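Local coordinates for uncharacterized SnoaL-like protein (Burkholderia thailandensis E264, PDB 3H3H) that is of unknown function but carries a SnoaL-like domain of the NTF2 clan, whose helix-packed, strongly curved sheet probably encloses a pocket for a small molecule, at residues B[4-18]-B[79-93]. Residues are numbered along the deposited sequence; the frame is centred on the assembly and turned at random.
Sequences PITQAFAQQFSREWI and WIATLAGVDSVAIHY. With MES (2-(N-morpholino)-ethanesulfonic acid), chain E.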
loop_
_atom_site.group_PDB
_atom_site.type_symbol
_atom_site.label_atom_id
_atom_site.label_comp_id
_atom_site.label_asym_id
_atom_site.label_seq_id
_atom_site.Cartn_x
_atom_site.Cartn_y
_atom_site.Cartn_z
ATOM N N PRO B 4 -16.968 -0.115 1.527
ATOM C CA PRO B 4 -15.531 0.204 1.527
ATOM C C PRO B 4 -15.267 1.698 1.245
ATOM O O PRO B 4 -16.174 2.443 0.865
ATOM C CB PRO B 4 -14.961 -0.684 0.405
ATOM C CG PRO B 4 -16.152 -1.217 -0.347
ATOM C CD PRO B 4 -17.300 -1.203 0.595
ATOM N N ILE B 5 -14.035 2.123 1.491
ATOM C CA ILE B 5 -13.571 3.462 1.150
ATOM C C ILE B 5 -14.071 3.806 -0.214
ATOM O O ILE B 5 -13.874 3.057 -1.148
ATOM C CB ILE B 5 -12.022 3.490 1.092
ATOM C CG1 ILE B 5 -11.480 3.340 2.509
ATOM C CG2 ILE B 5 -11.561 4.760 0.393
ATOM C CD1 ILE B 5 -11.875 4.472 3.398
ATOM N N THR B 6 -14.746 4.939 -0.349
ATOM C CA THR B 6 -15.301 5.305 -1.624
ATOM C C THR B 6 -14.277 5.980 -2.508
ATOM O O THR B 6 -13.267 6.508 -2.020
ATOM C CB THR B 6 -16.522 6.231 -1.402
ATOM O OG1 THR B 6 -16.111 7.357 -0.614
ATOM C CG2 THR B 6 -17.624 5.488 -0.656
ATOM N N GLN B 7 -14.491 5.968 -3.817
ATOM C CA GLN B 7 -13.536 6.644 -4.685
ATOM C C GLN B 7 -13.707 8.170 -4.501
ATOM O O GLN B 7 -12.727 8.904 -4.593
ATOM C CB GLN B 7 -13.664 6.218 -6.142
ATOM C CG GLN B 7 -12.293 5.947 -6.802
ATOM C CD GLN B 7 -11.692 4.600 -6.419
ATOM O OE1 GLN B 7 -12.404 3.678 -6.018
ATOM N NE2 GLN B 7 -10.373 4.469 -6.572
ATOM N N ALA B 8 -14.923 8.636 -4.200
ATOM C CA ALA B 8 -15.120 10.058 -3.869
ATOM C C ALA B 8 -14.051 10.450 -2.823
ATOM O O ALA B 8 -13.248 11.401 -3.000
ATOM C CB ALA B 8 -16.517 10.316 -3.308
ATOM N N PHE B 9 -14.100 9.707 -1.728
ATOM C CA PHE B 9 -13.245 9.960 -0.608
ATOM C C PHE B 9 -11.762 9.795 -0.990
ATOM O O PHE B 9 -10.932 10.641 -0.679
ATOM C CB PHE B 9 -13.651 9.056 0.565
ATOM C CG PHE B 9 -12.881 9.330 1.779
ATOM C CD1 PHE B 9 -13.218 10.386 2.596
ATOM C CD2 PHE B 9 -11.749 8.598 2.060
ATOM C CE1 PHE B 9 -12.467 10.673 3.696
ATOM C CE2 PHE B 9 -10.993 8.886 3.140
ATOM C CZ PHE B 9 -11.337 9.910 3.973
ATOM N N ALA B 10 -11.424 8.740 -1.709
ATOM C CA ALA B 10 -10.020 8.460 -1.962
ATOM C C ALA B 10 -9.343 9.581 -2.764
ATOM O O ALA B 10 -8.212 9.986 -2.519
ATOM C CB ALA B 10 -9.909 7.111 -2.689
ATOM N N GLN B 11 -10.070 10.083 -3.735
ATOM C CA GLN B 11 -9.562 11.131 -4.591
ATOM C C GLN B 11 -9.455 12.452 -3.889
ATOM O O GLN B 11 -8.452 13.128 -4.060
ATOM C CB GLN B 11 -10.491 11.321 -5.802
ATOM C CG GLN B 11 -10.490 10.107 -6.685
ATOM C CD GLN B 11 -9.188 9.919 -7.362
ATOM O OE1 GLN B 11 -8.661 10.854 -7.989
ATOM N NE2 GLN B 11 -8.632 8.714 -7.259
ATOM N N GLN B 12 -10.470 12.820 -3.120
ATOM C CA GLN B 12 -10.484 14.095 -2.435
ATOM C C GLN B 12 -9.412 14.079 -1.331
ATOM O O GLN B 12 -8.735 15.088 -1.078
ATOM C CB GLN B 12 -11.889 14.400 -1.889
ATOM C CG GLN B 12 -12.038 15.784 -1.254
ATOM C CD GLN B 12 -11.688 16.912 -2.207
ATOM O OE1 GLN B 12 -11.776 16.762 -3.433
ATOM N NE2 GLN B 12 -11.324 18.070 -1.645
ATOM N N PHE B 13 -9.291 12.951 -0.641
ATOM C CA PHE B 13 -8.239 12.802 0.337
ATOM C C PHE B 13 -6.887 12.991 -0.358
ATOM O O PHE B 13 -5.979 13.665 0.129
ATOM C CB PHE B 13 -8.278 11.425 1.022
ATOM C CG PHE B 13 -7.068 11.144 1.863
ATOM C CD1 PHE B 13 -6.926 11.714 3.101
ATOM C CD2 PHE B 13 -6.074 10.313 1.402
ATOM C CE1 PHE B 13 -5.774 11.513 3.841
ATOM C CE2 PHE B 13 -4.904 10.081 2.182
ATOM C CZ PHE B 13 -4.769 10.677 3.356
ATOM N N SER B 14 -6.681 12.294 -1.458
ATOM C CA SER B 14 -5.406 12.378 -2.169
ATOM C C SER B 14 -5.074 13.825 -2.606
ATOM O O SER B 14 -3.968 14.291 -2.449
ATOM C CB SER B 14 -5.436 11.437 -3.366
ATOM O OG SER B 14 -5.631 10.112 -2.949
ATOM N N ARG B 15 -6.044 14.517 -3.174
ATOM C CA ARG B 15 -5.820 15.880 -3.627
ATOM C C ARG B 15 -5.516 16.815 -2.455
ATOM O O ARG B 15 -4.654 17.682 -2.570
ATOM C CB ARG B 15 -7.024 16.382 -4.446
ATOM C CG ARG B 15 -6.914 17.824 -4.928
ATOM C CD ARG B 15 -6.415 18.006 -6.371
ATOM N NE ARG B 15 -6.691 19.366 -6.796
ATOM C CZ ARG B 15 -7.758 19.724 -7.509
ATOM N NH1 ARG B 15 -7.946 20.995 -7.833
ATOM N NH2 ARG B 15 -8.632 18.808 -7.903
ATOM N N GLU B 16 -6.188 16.640 -1.320
ATOM C CA GLU B 16 -5.919 17.497 -0.173
ATOM C C GLU B 16 -4.570 17.150 0.413
ATOM O O GLU B 16 -3.836 18.051 0.754
ATOM C CB GLU B 16 -7.006 17.395 0.898
ATOM C CG GLU B 16 -8.318 17.848 0.401
ATOM C CD GLU B 16 -9.447 17.709 1.429
ATOM O OE1 GLU B 16 -9.290 17.077 2.482
ATOM O OE2 GLU B 16 -10.541 18.193 1.146
ATOM N N TRP B 17 -4.233 15.855 0.511
ATOM C CA TRP B 17 -2.988 15.444 1.144
ATOM C C TRP B 17 -1.810 15.905 0.306
ATOM O O TRP B 17 -0.851 16.468 0.833
ATOM C CB TRP B 17 -2.939 13.899 1.285
ATOM C CG TRP B 17 -1.811 13.402 2.043
ATOM C CD1 TRP B 17 -1.732 13.200 3.401
ATOM C CD2 TRP B 17 -0.620 12.874 1.492
ATOM N NE1 TRP B 17 -0.495 12.694 3.724
ATOM C CE2 TRP B 17 0.173 12.403 2.566
ATOM C CE3 TRP B 17 -0.126 12.775 0.193
ATOM C CZ2 TRP B 17 1.446 11.869 2.375
ATOM C CZ3 TRP B 17 1.129 12.184 0.008
ATOM C CH2 TRP B 17 1.904 11.769 1.083
ATOM N N ILE B 18 -1.860 15.685 -1.010
ATOM C CA ILE B 18 -0.801 16.157 -1.908
ATOM C C ILE B 18 -0.677 17.691 -1.832
ATOM O O ILE B 18 0.415 18.232 -1.705
ATOM C CB ILE B 18 -1.076 15.730 -3.341
ATOM C CG1 ILE B 18 -0.928 14.227 -3.494
ATOM C CG2 ILE B 18 -0.156 16.474 -4.366
ATOM C CD1 ILE B 18 0.494 13.715 -3.469
ATOM N N TRP B 79 1.367 13.779 -7.745
ATOM C CA TRP B 79 0.363 12.721 -7.643
ATOM C C TRP B 79 0.215 11.923 -8.917
ATOM O O TRP B 79 -0.081 12.489 -9.969
ATOM C CB TRP B 79 -0.948 13.335 -7.266
ATOM C CG TRP B 79 -2.080 12.418 -7.053
ATOM C CD1 TRP B 79 -2.042 11.124 -6.684
ATOM C CD2 TRP B 79 -3.474 12.768 -7.146
ATOM N NE1 TRP B 79 -3.295 10.617 -6.577
ATOM C CE2 TRP B 79 -4.206 11.605 -6.857
ATOM C CE3 TRP B 79 -4.164 13.945 -7.437
ATOM C CZ2 TRP B 79 -5.599 11.586 -6.818
ATOM C CZ3 TRP B 79 -5.578 13.925 -7.442
ATOM C CH2 TRP B 79 -6.272 12.751 -7.155
ATOM N N ILE B 80 0.476 10.630 -8.838
ATOM C CA ILE B 80 0.345 9.717 -9.986
ATOM C C ILE B 80 -0.979 8.971 -9.976
ATOM O O ILE B 80 -1.752 9.096 -10.929
ATOM C CB ILE B 80 1.505 8.724 -10.078
ATOM C CG1 ILE B 80 2.828 9.487 -10.228
ATOM C CG2 ILE B 80 1.275 7.740 -11.219
ATOM C CD1 ILE B 80 4.083 8.610 -10.045
ATOM N N ALA B 81 -1.302 8.260 -8.898
ATOM C CA ALA B 81 -2.565 7.539 -8.890
ATOM C C ALA B 81 -3.026 7.303 -7.476
ATOM O O ALA B 81 -2.225 7.278 -6.556
ATOM C CB ALA B 81 -2.362 6.162 -9.576
ATOM N N THR B 82 -4.318 7.058 -7.305
ATOM C CA THR B 82 -4.825 6.666 -6.015
ATOM C C THR B 82 -5.643 5.398 -6.189
ATOM O O THR B 82 -6.444 5.301 -7.139
ATOM C CB THR B 82 -5.721 7.735 -5.413
ATOM O OG1 THR B 82 -4.901 8.786 -4.921
ATOM C CG2 THR B 82 -6.445 7.179 -4.220
ATOM N N LEU B 83 -5.466 4.466 -5.275
ATOM C CA LEU B 83 -6.181 3.189 -5.362
ATOM C C LEU B 83 -6.840 2.952 -4.022
ATOM O O LEU B 83 -6.290 3.303 -2.988
ATOM C CB LEU B 83 -5.234 2.080 -5.687
ATOM C CG LEU B 83 -4.457 2.363 -6.983
ATOM C CD1 LEU B 83 -3.076 2.985 -6.651
ATOM C CD2 LEU B 83 -4.301 1.067 -7.760
ATOM N N ALA B 84 -8.047 2.434 -4.056
ATOM C CA ALA B 84 -8.834 2.260 -2.825
ATOM C C ALA B 84 -8.906 0.807 -2.423
ATOM O O ALA B 84 -9.153 -0.060 -3.235
ATOM C CB ALA B 84 -10.266 2.820 -3.046
ATOM N N GLY B 85 -8.765 0.573 -1.117
ATOM C CA GLY B 85 -8.940 -0.746 -0.546
ATOM C C GLY B 85 -10.144 -0.823 0.371
ATOM O O GLY B 85 -11.179 -0.235 0.112
ATOM N N VAL B 86 -10.065 -1.631 1.415
ATOM C CA VAL B 86 -11.238 -1.783 2.299
ATOM C C VAL B 86 -11.359 -0.592 3.221
ATOM O O VAL B 86 -12.343 0.160 3.217
ATOM C CB VAL B 86 -11.112 -3.106 3.084
ATOM C CG1 VAL B 86 -12.217 -3.263 4.187
ATOM C CG2 VAL B 86 -11.140 -4.250 2.099
ATOM N N ASP B 87 -10.308 -0.387 4.000
ATOM C CA ASP B 87 -10.292 0.736 4.936
ATOM C C ASP B 87 -9.079 1.602 4.658
ATOM O O ASP B 87 -8.730 2.478 5.476
ATOM C CB ASP B 87 -10.255 0.236 6.376
ATOM C CG ASP B 87 -8.896 -0.355 6.795
ATOM O OD1 ASP B 87 -7.950 -0.510 5.978
ATOM O OD2 ASP B 87 -8.783 -0.654 8.000
ATOM N N SER B 88 -8.505 1.445 3.465
ATOM C CA SER B 88 -7.278 2.152 3.138
ATOM C C SER B 88 -7.315 2.767 1.739
ATOM O O SER B 88 -8.132 2.345 0.862
ATOM C CB SER B 88 -6.084 1.239 3.274
ATOM O OG SER B 88 -6.184 0.054 2.503
ATOM N N VAL B 89 -6.474 3.781 1.582
ATOM C CA VAL B 89 -6.230 4.446 0.311
ATOM C C VAL B 89 -4.739 4.337 0.082
ATOM O O VAL B 89 -3.950 4.487 1.010
ATOM C CB VAL B 89 -6.675 5.911 0.367
ATOM C CG1 VAL B 89 -6.239 6.700 -0.832
ATOM C CG2 VAL B 89 -8.227 5.965 0.462
ATOM N N ALA B 90 -4.342 4.101 -1.149
ATOM C CA ALA B 90 -2.922 4.073 -1.505
ATOM C C ALA B 90 -2.679 5.198 -2.447
ATOM O O ALA B 90 -3.366 5.296 -3.473
ATOM C CB ALA B 90 -2.554 2.756 -2.218
ATOM N N ILE B 91 -1.765 6.087 -2.084
ATOM C CA ILE B 91 -1.397 7.194 -2.939
ATOM C C ILE B 91 -0.043 6.887 -3.536
ATOM O O ILE B 91 0.921 6.729 -2.820
ATOM C CB ILE B 91 -1.339 8.538 -2.195
ATOM C CG1 ILE B 91 -2.707 8.847 -1.522
ATOM C CG2 ILE B 91 -0.948 9.711 -3.184
ATOM C CD1 ILE B 91 -2.724 10.247 -0.792
ATOM N N HIS B 92 0.020 6.893 -4.867
ATOM C CA HIS B 92 1.247 6.642 -5.605
ATOM C C HIS B 92 1.653 8.012 -6.094
ATOM O O HIS B 92 0.871 8.728 -6.724
ATOM C CB HIS B 92 0.939 5.638 -6.715
ATOM C CG HIS B 92 2.090 5.310 -7.594
ATOM N ND1 HIS B 92 3.355 5.055 -7.108
ATOM C CD2 HIS B 92 2.156 5.174 -8.938
ATOM C CE1 HIS B 92 4.157 4.785 -8.127
ATOM N NE2 HIS B 92 3.451 4.815 -9.245
ATOM N N TYR B 93 2.886 8.377 -5.797
ATOM C CA TYR B 93 3.349 9.703 -6.140
ATOM C C TYR B 93 4.837 9.717 -6.294
ATOM O O TYR B 93 5.519 8.728 -6.002
ATOM C CB TYR B 93 2.921 10.689 -5.052
ATOM C CG TYR B 93 3.545 10.497 -3.688
ATOM C CD1 TYR B 93 3.002 9.643 -2.760
ATOM C CD2 TYR B 93 4.644 11.266 -3.271
ATOM C CE1 TYR B 93 3.546 9.539 -1.515
ATOM C CE2 TYR B 93 5.174 11.151 -2.031
ATOM C CZ TYR B 93 4.619 10.308 -1.134
ATOM O OH TYR B 93 5.169 10.206 0.140
HETATM O O1 MES E . -4.590 14.290 -10.804
HETATM C C2 MES E . -5.918 14.009 -11.317
HETATM C C3 MES E . -6.207 12.490 -11.340
HETATM N N4 MES E . -5.053 11.631 -10.994
HETATM C C5 MES E . -3.656 11.976 -11.188
HETATM C C6 MES E . -3.529 13.506 -11.392
HETATM C C7 MES E . -5.238 10.301 -10.393
HETATM C C8 MES E . -6.383 9.582 -11.028
HETATM S S MES E . -6.521 8.075 -10.337
HETATM O O1S MES E . -5.427 7.190 -10.795
HETATM O O2S MES E . -6.450 8.122 -8.875
HETATM O O3S MES E . -7.869 7.642 -10.749
HETATM O O HOH W 1 -12.710 0.350 -1.772
HETATM O O HOH W 2 -8.895 5.757 -8.473
#
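Ser14 and Thr82 meet through a very short hydroxyl bond, OG1 of Thr82 donating to OG of Ser14 at 2.5 Å. It is the middle link of a chain of hydrogen bonds: Trp79 NE1 donates to Thr82 OG1 (2.9 Å), and Ser14 OG donates in turn to Ala10 O. The Ser14 chi1 of -60° sets OG beside its backbone N, within reach of that carbonyl, which Ser14 N approaches from the other face. The Trp79 indole lies between the helix backbone at Arg15 N on one face, with Ser14 CB near the rim, and C7 of a MES molecule, probably from the crystallisation liquor, on the other; Gln11 OE1 meets its edge at CH2 (3.2 Å), while Gln11 NE2 and Thr82 N both grip MES O2S. Toward the hairpin turn, Ile5 CG2 presses on Val89 CG2 (3.5 Å) and Ile5 N binds Val86 O. Toward the other end, Ile91 CD1 touches both Phe13 and Trp17, and Trp17 turns an edge to the Tyr93 face, planes at 65°. Helix 7-22 lies across the hairpin of strands 78-84 and 88-94, and Phe13 and Trp17 continue onto Phe105 of neighbouring strand 100-107, as in the NTF2-like cone.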